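Local structure of secretory-abundant heat soluble protein 1 (Ramazzottius varieornatus, 5XN9) at residues A[117-121]-A[132-136]; A[5-9]-A[90-95]; A[39-43]-A[55-61]; A[106-110]-A[122-126]. The protein acts as a secreted, heat-soluble molecular shield that protects the tardigrade when water is lost, and has a lipid-binding type of barrel fold. All blocks are in the same frame, centred on the assembly; numbering follows the deposited sequence. Where two conformers were deposited one is given.

How the contacts relate
All four contacts join parts of one antiparallel barrel. Contacts 1, 3 and 4 are beta hairpin pairings, whereas contact 2 rests a loop before the first strand on a turn between two later ones. Contacts 1 and 4 share strand 118-125 and meet at an acetate in the barrel interior. Contact 3 supplies His43 to the magnesium ion that Tyr134 of contact 1 also binds; its His39 O and Thr41 OG1 are hydrogen-bonded to the Arg132 guanidinium, and its His39-Asp60 bond lies at the rim. Partly buried contact 2 combines indole-leucine packing with a Lys6-Glu90 salt bridge. Contact 4 is the most exposed, its zinc-binding His109 and Lys124 outside, though Tyr123 turns inward.

Contact 1. Residues A[117-121]-A[132-136]; sequences DELEK and RWYKK. With MG (magnesium ion), chain C; ACY (acetic acid), chain L.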
loop_
_atom_site.group_PDB
_atom_site.type_symbol
_atom_site.label_atom_id
_atom_site.label_comp_id
_atom_site.label_asym_id
_atom_site.label_seq_id
_atom_site.Cartn_x
_atom_site.Cartn_y
_atom_site.Cartn_z
ATOM N N ASP A 117 15.978 7.519 0.586
ATOM C CA ASP A 117 15.218 8.683 1.043
ATOM C C ASP A 117 13.766 8.656 0.571
ATOM O O ASP A 117 12.874 9.180 1.248
ATOM C CB ASP A 117 15.883 9.998 0.610
ATOM C CG ASP A 117 17.399 9.932 0.644
ATOM O OD1 ASP A 117 17.959 9.543 1.691
ATOM O OD2 ASP A 117 18.029 10.266 -0.383
ATOM N N GLU A 118 13.517 8.042 -0.582
ATOM C CA GLU A 118 12.236 8.094 -1.264
ATOM C C GLU A 118 11.697 6.681 -1.468
ATOM O O GLU A 118 12.456 5.726 -1.653
ATOM C CB GLU A 118 12.406 8.831 -2.600
ATOM C CG GLU A 118 11.599 8.320 -3.777
ATOM C CD GLU A 118 11.867 9.130 -5.035
ATOM O OE1 GLU A 118 11.646 10.361 -5.010
ATOM O OE2 GLU A 118 12.317 8.541 -6.041
ATOM N N LEU A 119 10.377 6.544 -1.404
ATOM C CA LEU A 119 9.721 5.265 -1.640
ATOM C C LEU A 119 8.793 5.412 -2.835
ATOM O O LEU A 119 7.935 6.301 -2.854
ATOM C CB LEU A 119 8.928 4.806 -0.407
ATOM C CG LEU A 119 8.387 3.374 -0.442
ATOM C CD1 LEU A 119 8.264 2.832 0.970
ATOM C CD2 LEU A 119 7.046 3.326 -1.142
ATOM N N GLU A 120 8.947 4.521 -3.810
ATOM C CA GLU A 120 8.099 4.485 -4.994
ATOM C C GLU A 120 7.116 3.329 -4.838
ATOM O O GLU A 120 7.534 2.177 -4.686
ATOM C CB GLU A 120 8.966 4.289 -6.239
ATOM C CG GLU A 120 8.221 4.340 -7.564
ATOM C CD GLU A 120 9.147 4.189 -8.767
ATOM O OE1 GLU A 120 8.813 3.401 -9.680
ATOM O OE2 GLU A 120 10.206 4.855 -8.802
ATOM N N LYS A 121 5.820 3.636 -4.843
ATOM C CA LYS A 121 4.787 2.614 -4.763
ATOM C C LYS A 121 4.168 2.427 -6.137
ATOM O O LYS A 121 3.767 3.400 -6.784
ATOM C CB LYS A 121 3.699 2.953 -3.745
ATOM C CG LYS A 121 2.722 1.805 -3.553
ATOM C CD LYS A 121 1.839 1.981 -2.328
ATOM C CE LYS A 121 0.873 0.826 -2.231
ATOM N NZ LYS A 121 -0.158 1.046 -1.185
ATOM N N ARG A 132 3.074 6.122 -7.261
ATOM C CA ARG A 132 2.999 7.230 -6.333
ATOM C C ARG A 132 4.301 7.264 -5.555
ATOM O O ARG A 132 4.846 6.214 -5.216
ATOM C CB ARG A 132 1.819 6.996 -5.411
ATOM C CG ARG A 132 1.287 8.222 -4.853
ATOM C CD ARG A 132 0.018 7.972 -4.124
ATOM N NE ARG A 132 -0.417 9.227 -3.571
ATOM C CZ ARG A 132 -1.293 9.345 -2.592
ATOM N NH1 ARG A 132 -1.835 8.261 -2.043
ATOM N NH2 ARG A 132 -1.612 10.550 -2.169
ATOM N N TRP A 133 4.822 8.464 -5.308
ATOM C CA TRP A 133 6.100 8.611 -4.631
ATOM C C TRP A 133 5.899 9.173 -3.233
ATOM O O TRP A 133 5.079 10.077 -3.028
ATOM C CB TRP A 133 7.058 9.486 -5.434
ATOM C CG TRP A 133 7.574 8.754 -6.629
ATOM C CD1 TRP A 133 8.745 8.057 -6.717
ATOM C CD2 TRP A 133 6.920 8.599 -7.895
ATOM N NE1 TRP A 133 8.870 7.499 -7.964
ATOM C CE2 TRP A 133 7.762 7.811 -8.705
ATOM C CE3 TRP A 133 5.707 9.054 -8.424
ATOM C CZ2 TRP A 133 7.436 7.475 -10.019
ATOM C CZ3 TRP A 133 5.384 8.718 -9.729
ATOM C CH2 TRP A 133 6.248 7.939 -10.512
ATOM N N TYR A 134 6.644 8.617 -2.278
ATOM C CA TYR A 134 6.569 8.980 -0.874
ATOM C C TYR A 134 7.946 9.406 -0.382
ATOM O O TYR A 134 8.973 8.967 -0.905
ATOM C CB TYR A 134 6.102 7.772 -0.040
ATOM C CG TYR A 134 4.674 7.367 -0.312
ATOM C CD1 TYR A 134 4.324 6.667 -1.464
ATOM C CD2 TYR A 134 3.665 7.698 0.581
ATOM C CE1 TYR A 134 3.014 6.318 -1.710
ATOM C CE2 TYR A 134 2.355 7.352 0.340
ATOM C CZ TYR A 134 2.032 6.664 -0.807
ATOM O OH TYR A 134 0.725 6.312 -1.060
ATOM N N LYS A 135 7.965 10.255 0.641
ATOM C CA LYS A 135 9.196 10.671 1.298
ATOM C C LYS A 135 9.154 10.253 2.765
ATOM O O LYS A 135 8.089 10.037 3.335
ATOM C CB LYS A 135 9.368 12.189 1.208
ATOM C CG LYS A 135 8.204 12.964 1.817
ATOM C CD LYS A 135 8.371 14.471 1.654
ATOM C CE LYS A 135 7.151 15.220 2.175
ATOM N NZ LYS A 135 7.277 16.699 2.014
ATOM N N LYS A 136 10.330 10.127 3.375
ATOM C CA LYS A 136 10.388 9.868 4.810
ATOM C C LYS A 136 9.751 11.023 5.576
ATOM O O LYS A 136 9.942 12.195 5.238
ATOM C CB LYS A 136 11.844 9.707 5.248
ATOM C CG LYS A 136 12.459 8.365 4.893
ATOM C CD LYS A 136 12.093 7.296 5.916
ATOM C CE LYS A 136 13.140 6.186 5.951
ATOM N NZ LYS A 136 12.860 5.153 6.986
HETATM MG MG MG C . -0.116 4.638 -0.459
HETATM C C ACY L . -2.201 4.272 -1.230
HETATM O O ACY L . -2.161 5.134 -2.137
HETATM O OXT ACY L . -1.349 3.367 -1.091
HETATM C CH3 ACY L . -3.336 4.325 -0.248
#
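The indole of Trp133 has Glu120 OE2 at its edge, near the ring plane, where NE1 gives a weak, bent hydrogen bond of 3.1 Å (141°). Glu118 OE2 approaches CD1 of the same ring obliquely, and both side chains run alongside the indole, their carboxylates turned roughly 60° from its plane; their salt bridges go to Lys131 from Glu120 and to Arg17 from Glu118, and Arg17 also makes a cation-pi contact with the indole. The Tyr134 ring carries Leu119 O in plane at its edge, and Lys121 CB lies 4.0 Å from its CE1. Replacing Trp133 by an alanine would probably leave Glu120 OE2 without its indole N-H and Arg17 without its aromatic partner. These strands form an antiparallel hairpin of the fatty acid binding protein type of barrel: Leu119 pairs with Tyr134 through two bonds, Leu119 N to Tyr134 O at 2.8 Å and Tyr134 N to Leu119 O at 2.7 Å. On the face of Leu119 and Tyr134, Lys121 is extended, its CG anti to the backbone N (chi1 -173°), and carries NZ to OXT of an acetate, probably from the crystallisation liquor, at 2.6 Å. Arg132 brings NH1 to the other acetate oxygen, in the guanidinium plane, while NH2 reaches Asn38. Tyr134 OH binds the magnesium ion at 2.0 Å; acetate OXT and His43 NE2 complete the ligands seen.

Contact 2. Residues A[5-9]-A[90-95]; sequences GKSWM and EDGGNL
A type I turn over Lys6 to Met9 faces a type II' turn over Asp91 to Asn94, with the CA atoms of Ser7 and Gly93 6.8 Å apart and no direct backbone hydrogen bond between them. The Trp8 indole lies between them. Leu95 CB sits over its five-membered ring, 3.6 Å from the centroid and 4° off the normal, a CH-pi contact, and the Leu95 methyls CD1 and CD2 spread along the six-membered ring. Lys6 CB covers the opposite face, so the indole is sandwiched, while Gly93 O lies at its edge in plane, 3.3 Å from CD1. With chi1 at 36°, Trp8 CG stands between its backbone N and carbonyl carbon, which swings the ring across Leu95. The loop leads into strand 10-19 of the barrel and packs against the hairpin of strands 82-91 and 94-101; Tyr52 and Ile45 also touch Trp8. Farther out, Lys6 bends at chi2 and its NZ forms a salt bridge with Glu90 OE2 at 2.7 Å, met on the syn side but 22° out of the carboxylate plane. One water links Ser7 N, which donates to it, with Gly93 O; a second lies 2.9 Å from Ser7 OG and donates to Asn94 OD1.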
loop_
_atom_site.group_PDB
_atom_site.type_symbol
_atom_site.label_atom_id
_atom_site.label_comp_id
_atom_site.label_asym_id
_atom_site.label_seq_id
_atom_site.Cartn_x
_atom_site.Cartn_y
_atom_site.Cartn_z
ATOM N N GLY A 5 15.903 -2.197 9.504
ATOM C CA GLY A 5 16.204 -3.584 9.200
ATOM C C GLY A 5 15.936 -3.932 7.750
ATOM O O GLY A 5 16.616 -4.777 7.157
ATOM N N LYS A 6 14.926 -3.282 7.181
ATOM C CA LYS A 6 14.575 -3.385 5.773
ATOM C C LYS A 6 14.382 -1.974 5.246
ATOM O O LYS A 6 13.926 -1.093 5.974
ATOM C CB LYS A 6 13.243 -4.130 5.590
ATOM C CG LYS A 6 13.160 -5.477 6.297
ATOM C CD LYS A 6 13.968 -6.521 5.568
ATOM C CE LYS A 6 13.752 -7.910 6.161
ATOM N NZ LYS A 6 14.487 -8.937 5.376
ATOM N N SER A 7 14.706 -1.768 3.966
ATOM C CA SER A 7 14.668 -0.413 3.419
ATOM C C SER A 7 13.260 0.165 3.420
ATOM O O SER A 7 13.096 1.387 3.519
ATOM C CB SER A 7 15.258 -0.378 2.011
ATOM O OG SER A 7 14.490 -1.161 1.122
ATOM N N TRP A 8 12.237 -0.688 3.306
ATOM C CA TRP A 8 10.855 -0.231 3.244
ATOM C C TRP A 8 10.235 0.011 4.614
ATOM O O TRP A 8 9.108 0.518 4.685
ATOM C CB TRP A 8 10.003 -1.215 2.434
ATOM C CG TRP A 8 10.379 -2.665 2.617
ATOM C CD1 TRP A 8 11.208 -3.403 1.813
ATOM C CD2 TRP A 8 9.923 -3.558 3.648
ATOM N NE1 TRP A 8 11.301 -4.692 2.280
ATOM C CE2 TRP A 8 10.527 -4.816 3.407
ATOM C CE3 TRP A 8 9.071 -3.415 4.750
ATOM C CZ2 TRP A 8 10.296 -5.926 4.225
ATOM C CZ3 TRP A 8 8.847 -4.521 5.572
ATOM C CH2 TRP A 8 9.461 -5.762 5.301
ATOM N N MET A 9 10.923 -0.341 5.697
ATOM C CA MET A 9 10.421 0.007 7.018
ATOM C C MET A 9 10.588 1.500 7.260
ATOM O O MET A 9 11.542 2.127 6.783
ATOM C CB MET A 9 11.163 -0.789 8.094
ATOM C CG MET A 9 10.858 -2.273 8.030
ATOM S SD MET A 9 11.959 -3.306 9.017
ATOM C CE MET A 9 11.472 -2.807 10.667
ATOM N N GLU A 90 8.978 -10.468 0.034
ATOM C CA GLU A 90 10.136 -9.672 -0.345
ATOM C C GLU A 90 10.620 -10.084 -1.724
ATOM O O GLU A 90 10.606 -11.265 -2.077
ATOM C CB GLU A 90 11.297 -9.902 0.622
ATOM C CG GLU A 90 11.052 -9.428 2.028
ATOM C CD GLU A 90 12.275 -9.635 2.905
ATOM O OE1 GLU A 90 12.500 -10.773 3.374
ATOM O OE2 GLU A 90 13.024 -8.662 3.105
ATOM N N ASP A 91 10.972 -9.094 -2.532
ATOM C CA ASP A 91 11.628 -9.314 -3.814
ATOM C C ASP A 91 12.985 -8.657 -3.630
ATOM O O ASP A 91 13.145 -7.458 -3.875
ATOM C CB ASP A 91 10.839 -8.695 -4.958
ATOM C CG ASP A 91 11.247 -9.249 -6.308
ATOM O OD1 ASP A 91 12.457 -9.479 -6.517
ATOM O OD2 ASP A 91 10.355 -9.464 -7.155
ATOM N N GLY A 92 13.947 -9.440 -3.163
ATOM C CA GLY A 92 15.208 -8.866 -2.734
ATOM C C GLY A 92 14.944 -7.839 -1.652
ATOM O O GLY A 92 14.398 -8.140 -0.587
ATOM N N GLY A 93 15.307 -6.600 -1.944
ATOM C CA GLY A 93 15.194 -5.460 -1.061
ATOM C C GLY A 93 13.863 -4.744 -1.074
ATOM O O GLY A 93 13.667 -3.817 -0.279
ATOM N N ASN A 94 12.934 -5.143 -1.937
ATOM C CA ASN A 94 11.643 -4.485 -2.057
ATOM C C ASN A 94 10.542 -5.342 -1.450
ATOM O O ASN A 94 10.706 -6.540 -1.222
ATOM C CB ASN A 94 11.326 -4.193 -3.524
ATOM C CG ASN A 94 12.375 -3.315 -4.169
ATOM O OD1 ASN A 94 12.959 -2.456 -3.509
ATOM N ND2 ASN A 94 12.636 -3.535 -5.454
ATOM N N LEU A 95 9.408 -4.702 -1.185
ATOM C CA LEU A 95 8.255 -5.351 -0.575
ATOM C C LEU A 95 7.135 -5.405 -1.602
ATOM O O LEU A 95 6.864 -4.409 -2.277
ATOM C CB LEU A 95 7.793 -4.562 0.652
ATOM C CG LEU A 95 6.594 -5.107 1.426
ATOM C CD1 LEU A 95 6.920 -6.441 2.099
ATOM C CD2 LEU A 95 6.116 -4.086 2.451
HETATM O O HOH W 1 15.161 -4.150 2.135
HETATM O O HOH W 2 12.495 -1.081 -0.950
#

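Contact 3. Residues A[39-43]-A[55-61]; sequences HKTFH and QISVPDK. With MG (magnesium ion), chain C.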
loop_
_atom_site.group_PDB
_atom_site.type_symbol
_atom_site.label_atom_id
_atom_site.label_comp_id
_atom_site.label_asym_id
_atom_site.label_seq_id
_atom_site.Cartn_x
_atom_site.Cartn_y
_atom_site.Cartn_z
ATOM N N HIS A 39 -4.669 12.816 -2.223
ATOM C CA HIS A 39 -4.823 13.215 -0.832
ATOM C C HIS A 39 -3.663 12.690 -0.005
ATOM O O HIS A 39 -3.155 11.590 -0.247
ATOM C CB HIS A 39 -6.147 12.711 -0.270
ATOM C CG HIS A 39 -7.337 13.428 -0.826
ATOM N ND1 HIS A 39 -7.831 14.591 -0.273
ATOM C CD2 HIS A 39 -8.114 13.162 -1.903
ATOM C CE1 HIS A 39 -8.869 15.003 -0.979
ATOM N NE2 HIS A 39 -9.060 14.154 -1.975
ATOM N N LYS A 40 -3.244 13.490 0.974
ATOM C CA LYS A 40 -2.109 13.145 1.820
ATOM C C LYS A 40 -2.305 11.777 2.461
ATOM O O LYS A 40 -3.308 11.527 3.140
ATOM C CB LYS A 40 -1.946 14.222 2.894
ATOM C CG LYS A 40 -0.798 13.994 3.858
ATOM C CD LYS A 40 0.538 13.942 3.150
ATOM C CE LYS A 40 0.886 15.263 2.488
ATOM N NZ LYS A 40 2.319 15.294 2.078
ATOM N N THR A 41 -1.339 10.898 2.233
ATOM C CA THR A 41 -1.419 9.502 2.631
ATOM C C THR A 41 -0.133 9.139 3.351
ATOM O O THR A 41 0.955 9.552 2.939
ATOM C CB THR A 41 -1.589 8.604 1.388
ATOM O OG1 THR A 41 -2.797 8.972 0.704
ATOM C CG2 THR A 41 -1.627 7.110 1.754
ATOM N N PHE A 42 -0.262 8.367 4.422
ATOM C CA PHE A 42 0.876 7.909 5.198
ATOM C C PHE A 42 0.905 6.388 5.212
ATOM O O PHE A 42 -0.133 5.737 5.384
ATOM C CB PHE A 42 0.793 8.424 6.639
ATOM C CG PHE A 42 0.790 9.911 6.746
ATOM C CD1 PHE A 42 -0.397 10.621 6.657
ATOM C CD2 PHE A 42 1.972 10.606 6.943
ATOM C CE1 PHE A 42 -0.403 12.011 6.756
ATOM C CE2 PHE A 42 1.976 11.986 7.047
ATOM C CZ PHE A 42 0.787 12.693 6.950
ATOM N N HIS A 43 2.094 5.828 5.021
ATOM C CA HIS A 43 2.359 4.407 5.219
ATOM C C HIS A 43 3.411 4.298 6.303
ATOM O O HIS A 43 4.494 4.876 6.174
ATOM C CB HIS A 43 2.907 3.744 3.950
ATOM C CG HIS A 43 1.899 3.610 2.858
ATOM N ND1 HIS A 43 0.993 2.574 2.812
ATOM C CD2 HIS A 43 1.636 4.389 1.782
ATOM C CE1 HIS A 43 0.217 2.717 1.753
ATOM N NE2 HIS A 43 0.590 3.808 1.109
ATOM N N GLN A 55 0.535 0.359 8.765
ATOM C CA GLN A 55 -0.574 1.257 9.024
ATOM C C GLN A 55 -0.701 2.215 7.852
ATOM O O GLN A 55 0.263 2.902 7.495
ATOM C CB GLN A 55 -0.361 2.036 10.316
ATOM C CG GLN A 55 -1.544 2.899 10.688
ATOM C CD GLN A 55 -1.185 3.877 11.768
ATOM O OE1 GLN A 55 -0.611 4.930 11.495
ATOM N NE2 GLN A 55 -1.495 3.528 13.009
ATOM N N ILE A 56 -1.879 2.233 7.242
ATOM C CA ILE A 56 -2.210 3.157 6.167
ATOM C C ILE A 56 -3.140 4.204 6.756
ATOM O O ILE A 56 -4.097 3.860 7.461
ATOM C CB ILE A 56 -2.897 2.423 5.000
ATOM C CG1 ILE A 56 -2.003 1.297 4.458
ATOM C CG2 ILE A 56 -3.296 3.405 3.901
ATOM C CD1 ILE A 56 -2.235 -0.068 5.112
ATOM N N SER A 57 -2.861 5.474 6.493
ATOM C CA SER A 57 -3.768 6.525 6.931
ATOM C C SER A 57 -3.946 7.581 5.848
ATOM O O SER A 57 -2.984 7.980 5.189
ATOM C CB SER A 57 -3.300 7.167 8.230
ATOM O OG SER A 57 -2.027 7.732 8.060
ATOM N N VAL A 58 -5.189 8.021 5.673
ATOM C CA VAL A 58 -5.511 9.151 4.806
ATOM C C VAL A 58 -6.366 10.090 5.648
ATOM O O VAL A 58 -7.594 9.931 5.705
ATOM C CB VAL A 58 -6.232 8.719 3.517
ATOM C CG1 VAL A 58 -6.402 9.927 2.589
ATOM C CG2 VAL A 58 -5.466 7.596 2.814
ATOM N N PRO A 59 -5.756 11.044 6.353
ATOM C CA PRO A 59 -6.527 11.837 7.325
ATOM C C PRO A 59 -7.687 12.618 6.726
ATOM O O PRO A 59 -8.744 12.702 7.369
ATOM C CB PRO A 59 -5.463 12.745 7.950
ATOM C CG PRO A 59 -4.188 11.956 7.806
ATOM C CD PRO A 59 -4.304 11.255 6.486
ATOM N N ASP A 60 -7.537 13.175 5.510
ATOM C CA ASP A 60 -8.637 13.917 4.888
ATOM C C ASP A 60 -9.872 13.049 4.766
ATOM O O ASP A 60 -10.999 13.560 4.806
ATOM C CB ASP A 60 -8.292 14.337 3.451
ATOM C CG ASP A 60 -7.336 15.505 3.362
ATOM O OD1 ASP A 60 -7.093 16.198 4.370
ATOM O OD2 ASP A 60 -6.874 15.758 2.217
ATOM N N LYS A 61 -9.678 11.738 4.586
ATOM C CA LYS A 61 -10.746 10.772 4.371
ATOM C C LYS A 61 -11.088 9.983 5.627
ATOM O O LYS A 61 -11.849 9.014 5.550
ATOM C CB LYS A 61 -10.363 9.813 3.237
ATOM C CG LYS A 61 -10.371 10.445 1.846
ATOM C CD LYS A 61 -11.777 10.779 1.421
ATOM C CE LYS A 61 -11.835 11.216 -0.030
ATOM N NZ LYS A 61 -13.240 11.395 -0.472
HETATM MG MG MG C . -0.116 4.638 -0.459
HETATM O O HOH W 3 -5.209 13.353 3.876
#
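Phe42 and His39 bury the most surface here, and Ser57 and Val58 answer them from the other strand. Phe42 pairs with Ser57 as the hydrogen-bonded pair of an antiparallel hairpin, strands 42-48 and 51-58 of the barrel: Phe42 N meets Ser57 O at 2.9 Å, and Ser57 N returns a bond to Phe42 O. The two side chains share a face, and Ser57 OG lies 3.2 Å from Phe42 CB. The Phe42 and Pro59 side chains cross at about a right angle, with Pro59 CD in plane at the ring edge and CG 3.9 Å from CE1. Beyond the strands, His39 CG is anti to its carbonyl carbon (chi1 -71°), which places the imidazole beside the 3-10 segment 59-61. There ND1 bonds Asp60 OD2 at 2.9 Å, nearly straight (173°) and in the ring plane; OD2 uses its anti lone pair, and the carboxylate stands almost perpendicular to the imidazole. His39 CB also rests 4.0 Å from Val58 CG1. On the other face His43 lies alongside Ile56, whose CG1 is 3.6 Å from ND1, while ND1 is bonded to His54 and NE2 binds the magnesium ion at 1.9 Å. The bond to His54 and the metal bond together are likely to fix the turn of the His43 ring, with NE2 facing the magnesium ion, which Tyr134 binds from another strand.

Contact 4. Residues A[106-110]-A[122-126]; sequences KVIHD and TYKVG. With ZN (zinc ion), chain D; ACY (acetic acid), chain L.
Tyr123 OH gives a hydrogen bond of 2.7 Å to acetate O, adding a hydroxyl to the basic groups of Lys121 and Arg132 that surround the anion inside the barrel. Tyr123 belongs to the antiparallel hairpin of strands 106-114 and 118-125, part of a fatty acid binding protein type of barrel. Its ring has the acetate carbon in plane at its edge, and Asp110 OD1 comes to within 4.0 Å of CD2, the carboxylate and ring planes 83° apart. Phe21 meets the ring edge-to-face, and Phe24 also packs on it. A phenylalanine in place of Tyr123 would probably leave the acetate without its hydroxyl partner. His109 and Lys124 form the hydrogen-bonded pair, His109 N to Lys124 O at 2.8 Å (171°) and Lys124 N to His109 O at 2.9 Å, with their CB atoms 4.0 Å apart on the outer face. His109 NE2 binds a zinc ion, as does Glu98 of the adjoining strand. At the hairpin's open end, Val125 CG2, anti to its backbone N, touches Lys106 CD at 3.9 Å. Beside it, a water donates to Val107 O and accepts from Gly126 N, bridging the strands at 2.7 Å from Val107 O.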
loop_
_atom_site.group_PDB
_atom_site.type_symbol
_atom_site.label_atom_id
_atom_site.label_comp_id
_atom_site.label_asym_id
_atom_site.label_seq_id
_atom_site.Cartn_x
_atom_site.Cartn_y
_atom_site.Cartn_z
ATOM N N LYS A 106 -11.089 -9.189 -8.512
ATOM C CA LYS A 106 -9.915 -8.375 -8.791
ATOM C C LYS A 106 -8.690 -8.943 -8.086
ATOM O O LYS A 106 -8.774 -9.447 -6.955
ATOM C CB LYS A 106 -10.115 -6.908 -8.374
ATOM C CG LYS A 106 -11.163 -6.127 -9.176
ATOM C CD LYS A 106 -10.653 -5.729 -10.565
ATOM C CE LYS A 106 -11.698 -4.947 -11.363
ATOM N NZ LYS A 106 -12.653 -5.854 -12.046
ATOM N N VAL A 107 -7.557 -8.867 -8.778
ATOM C CA VAL A 107 -6.245 -9.155 -8.219
ATOM C C VAL A 107 -5.406 -7.898 -8.385
ATOM O O VAL A 107 -5.315 -7.354 -9.491
ATOM C CB VAL A 107 -5.586 -10.351 -8.936
ATOM C CG1 VAL A 107 -4.171 -10.595 -8.403
ATOM C CG2 VAL A 107 -6.450 -11.585 -8.785
ATOM N N ILE A 108 -4.813 -7.430 -7.289
ATOM C CA ILE A 108 -4.051 -6.187 -7.265
ATOM C C ILE A 108 -2.622 -6.499 -6.848
ATOM O O ILE A 108 -2.395 -7.294 -5.928
ATOM C CB ILE A 108 -4.671 -5.175 -6.278
ATOM C CG1 ILE A 108 -6.131 -4.884 -6.636
ATOM C CG2 ILE A 108 -3.873 -3.881 -6.255
ATOM C CD1 ILE A 108 -6.850 -4.076 -5.584
ATOM N N HIS A 109 -1.665 -5.892 -7.545
ATOM C CA HIS A 109 -0.259 -5.939 -7.164
ATOM C C HIS A 109 0.130 -4.604 -6.554
ATOM O O HIS A 109 -0.133 -3.549 -7.141
ATOM C CB HIS A 109 0.623 -6.200 -8.387
ATOM C CG HIS A 109 0.526 -7.593 -8.914
ATOM N ND1 HIS A 109 1.111 -7.981 -10.103
ATOM C CD2 HIS A 109 -0.081 -8.695 -8.415
ATOM C CE1 HIS A 109 0.857 -9.261 -10.316
ATOM N NE2 HIS A 109 0.142 -9.719 -9.303
ATOM N N ASP A 110 0.751 -4.652 -5.380
ATOM C CA ASP A 110 1.363 -3.486 -4.765
ATOM C C ASP A 110 2.856 -3.752 -4.671
ATOM O O ASP A 110 3.274 -4.869 -4.359
ATOM C CB ASP A 110 0.842 -3.307 -3.341
ATOM C CG ASP A 110 -0.468 -2.564 -3.284
ATOM O OD1 ASP A 110 -0.926 -2.080 -4.342
ATOM O OD2 ASP A 110 -1.027 -2.454 -2.174
ATOM N N THR A 122 4.115 1.182 -6.586
ATOM C CA THR A 122 3.516 0.833 -7.863
ATOM C C THR A 122 2.256 0.028 -7.596
ATOM O O THR A 122 2.260 -0.881 -6.761
ATOM C CB THR A 122 4.501 0.021 -8.703
ATOM O OG1 THR A 122 5.691 0.792 -8.907
ATOM C CG2 THR A 122 3.892 -0.314 -10.051
ATOM N N TYR A 123 1.183 0.377 -8.293
ATOM C CA TYR A 123 -0.118 -0.252 -8.136
ATOM C C TYR A 123 -0.475 -0.821 -9.496
ATOM O O TYR A 123 -0.420 -0.100 -10.495
ATOM C CB TYR A 123 -1.182 0.801 -7.778
ATOM C CG TYR A 123 -0.839 1.767 -6.647
ATOM C CD1 TYR A 123 0.101 2.782 -6.819
ATOM C CD2 TYR A 123 -1.491 1.691 -5.431
ATOM C CE1 TYR A 123 0.404 3.667 -5.803
ATOM C CE2 TYR A 123 -1.202 2.582 -4.403
ATOM C CZ TYR A 123 -0.253 3.568 -4.594
ATOM O OH TYR A 123 0.042 4.456 -3.579
ATOM N N LYS A 124 -0.829 -2.098 -9.550
ATOM C CA LYS A 124 -1.185 -2.704 -10.826
ATOM C C LYS A 124 -2.447 -3.530 -10.670
ATOM O O LYS A 124 -2.589 -4.287 -9.705
ATOM C CB LYS A 124 -0.092 -3.622 -11.363
ATOM C CG LYS A 124 1.146 -2.946 -11.905
ATOM C CD LYS A 124 2.085 -4.008 -12.465
ATOM C CE LYS A 124 3.407 -3.432 -12.940
ATOM N NZ LYS A 124 4.457 -4.482 -12.948
ATOM N N VAL A 125 -3.349 -3.410 -11.641
ATOM C CA VAL A 125 -4.488 -4.312 -11.732
ATOM C C VAL A 125 -4.666 -4.648 -13.210
ATOM O O VAL A 125 -4.913 -3.757 -14.028
ATOM C CB VAL A 125 -5.767 -3.726 -11.102
ATOM C CG1 VAL A 125 -6.103 -2.341 -11.672
ATOM C CG2 VAL A 125 -6.930 -4.694 -11.220
ATOM N N GLY A 126 -4.481 -5.917 -13.562
ATOM C CA GLY A 126 -4.431 -6.264 -14.974
ATOM C C GLY A 126 -3.325 -5.493 -15.664
ATOM O O GLY A 126 -2.174 -5.473 -15.210
HETATM ZN ZN ZN D . -0.224 -11.710 -8.983
HETATM C C ACY L . -2.201 4.272 -1.230
HETATM O O ACY L . -2.161 5.134 -2.137
HETATM O OXT ACY L . -1.349 3.367 -1.091
HETATM C CH3 ACY L . -3.336 4.325 -0.248
HETATM O O HOH W 4 -3.774 -7.986 -11.634
#